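Local coordinates for secreted protein of unknown function DUF1311 (Pseudomonas putida, PDB 3GI7) that is of unknown function but may inhibit lysozyme, as a secreted member of the LprI-like family, at residues Y38-I42 and I59-E63. Residues are numbered along the deposited sequence.
Sequences YDELI and IEAAE
Residues 38-42 and 59-63 are both regular alpha-helix, each spanned by one i+4 to i backbone hydrogen bond of 3.1 Å (Ile42 N to Tyr38 O; Glu63 N to Ile59 O). Their axes run nearly antiparallel, at 157°, and approach no closer than 12.0 Å, so side chains must bridge a wide gap. The register sets Tyr38 CA 8.6 Å from Glu63 CA and Ile42 CA 8.1 Å from Ile59 CA. Tyr38, with chi1 t, extends its ring across the gap: CE1 lies 3.7 Å from Glu63 CB and 3.6 Å from Ile59 CG2, while OH stands 3.4 Å from Glu60 CA, near the ring plane. Ile59, with chi1 m, answers with CG2, which also meets Leu41 CD2 at 3.9 Å and Ile42 CD1 at 3.8 Å; one methyl thus touches three side chains. This is packing between the antiparallel helices 17-49 and 55-77 of an all-helical, three-helix fold; Leu107 of helix 86-111 touches Tyr38, Leu41 and Glu63, and Ile59 also packs on Val76 of a second subunit. No direct hydrogen bond joins the segments. A water oxygen sits 2.6 Å from Tyr38 OH and 3.4 Å from Glu60 OE2, to which it donates a weak hydrogen bond. Glu63, with chi1 t and chi2 p, lends its aliphatic part to the tyrosine, whereas its carboxylate OE1 forms a salt bridge with Arg103.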
loop_
_atom_site.group_PDB
_atom_site.type_symbol
_atom_site.label_atom_id
_atom_site.label_comp_id
_atom_site.label_asym_id
_atom_site.label_seq_id
_atom_site.Cartn_x
_atom_site.Cartn_y
_atom_site.Cartn_z
ATOM N N TYR A 38 -7.675 4.110 14.372
ATOM C CA TYR A 38 -6.910 3.645 15.525
ATOM C C TYR A 38 -7.870 3.297 16.704
ATOM O O TYR A 38 -7.779 2.224 17.311
ATOM C CB TYR A 38 -5.930 4.714 15.931
ATOM C CG TYR A 38 -5.122 4.340 17.129
ATOM C CD1 TYR A 38 -3.949 3.636 16.998
ATOM C CD2 TYR A 38 -5.597 4.611 18.419
ATOM C CE1 TYR A 38 -3.196 3.257 18.140
ATOM C CE2 TYR A 38 -4.880 4.226 19.553
ATOM C CZ TYR A 38 -3.696 3.539 19.404
ATOM O OH TYR A 38 -2.998 3.163 20.490
ATOM N N ASP A 39 -8.809 4.191 16.966
ATOM C CA ASP A 39 -9.723 4.063 18.095
ATOM C C ASP A 39 -10.595 2.811 17.881
ATOM O O ASP A 39 -10.862 2.063 18.820
ATOM C CB ASP A 39 -10.632 5.314 18.205
ATOM C CG ASP A 39 -9.911 6.564 18.723
ATOM O OD1 ASP A 39 -8.781 6.504 19.214
ATOM O OD2 ASP A 39 -10.524 7.629 18.679
ATOM N N GLU A 40 -11.037 2.626 16.642
ATOM C CA GLU A 40 -11.851 1.477 16.294
ATOM C C GLU A 40 -11.049 0.164 16.333
ATOM O O GLU A 40 -11.600 -0.876 16.710
ATOM C CB GLU A 40 -12.555 1.687 14.957
ATOM C CG GLU A 40 -13.623 2.782 15.009
ATOM C CD GLU A 40 -14.319 3.022 13.670
ATOM O OE1 GLU A 40 -15.570 2.953 13.626
ATOM O OE2 GLU A 40 -13.624 3.275 12.668
ATOM N N LEU A 41 -9.764 0.196 15.995
ATOM C CA LEU A 41 -8.933 -1.013 16.095
ATOM C C LEU A 41 -8.844 -1.478 17.557
ATOM O O LEU A 41 -8.945 -2.671 17.845
ATOM C CB LEU A 41 -7.515 -0.781 15.574
ATOM C CG LEU A 41 -6.484 -1.848 15.912
ATOM C CD1 LEU A 41 -6.766 -3.182 15.232
ATOM C CD2 LEU A 41 -5.045 -1.337 15.565
ATOM N N ILE A 42 -8.623 -0.523 18.445
ATOM C CA ILE A 42 -8.565 -0.797 19.897
ATOM C C ILE A 42 -9.836 -1.526 20.349
ATOM O O ILE A 42 -9.762 -2.562 21.024
ATOM C CB ILE A 42 -8.346 0.469 20.691
ATOM C CG1 ILE A 42 -6.987 1.117 20.360
ATOM C CG2 ILE A 42 -8.476 0.201 22.260
ATOM C CD1 ILE A 42 -5.785 0.338 20.801
ATOM N N ILE A 59 0.125 -1.966 20.610
ATOM C CA ILE A 59 -0.522 -1.201 19.551
ATOM C C ILE A 59 -0.171 0.285 19.669
ATOM O O ILE A 59 0.183 0.930 18.679
ATOM C CB ILE A 59 -2.064 -1.388 19.522
ATOM C CG1 ILE A 59 -2.395 -2.834 19.114
ATOM C CG2 ILE A 59 -2.757 -0.326 18.580
ATOM C CD1 ILE A 59 -3.840 -3.262 19.430
ATOM N N GLU A 60 -0.209 0.809 20.895
ATOM C CA GLU A 60 0.168 2.197 21.137
ATOM C C GLU A 60 1.649 2.458 20.838
ATOM O O GLU A 60 1.960 3.455 20.189
ATOM C CB GLU A 60 -0.181 2.577 22.582
ATOM C CG GLU A 60 0.024 4.025 22.873
ATOM C CD GLU A 60 -0.415 4.324 24.312
ATOM O OE1 GLU A 60 0.075 3.659 25.232
ATOM O OE2 GLU A 60 -1.300 5.149 24.478
ATOM N N ALA A 61 2.542 1.541 21.226
ATOM C CA ALA A 61 3.972 1.688 20.957
ATOM C C ALA A 61 4.257 1.718 19.453
ATOM O O ALA A 61 5.034 2.546 18.983
ATOM C CB ALA A 61 4.796 0.580 21.637
ATOM N N ALA A 62 3.636 0.798 18.715
ATOM C CA ALA A 62 3.786 0.733 17.251
ATOM C C ALA A 62 3.335 2.031 16.603
ATOM O O ALA A 62 4.020 2.574 15.735
ATOM C CB ALA A 62 2.991 -0.459 16.678
ATOM N N GLU A 63 2.194 2.551 17.029
ATOM C CA GLU A 63 1.664 3.761 16.422
ATOM C C GLU A 63 2.577 4.967 16.698
ATOM O O GLU A 63 2.777 5.816 15.817
ATOM C CB GLU A 63 0.245 4.045 16.899
ATOM C CG GLU A 63 -0.464 5.110 16.097
ATOM C CD GLU A 63 -0.847 4.685 14.666
ATOM O OE1 GLU A 63 -0.601 3.521 14.274
ATOM O OE2 GLU A 63 -1.414 5.557 13.940
HETATM O O HOH W 1 -3.921 3.675 22.920
#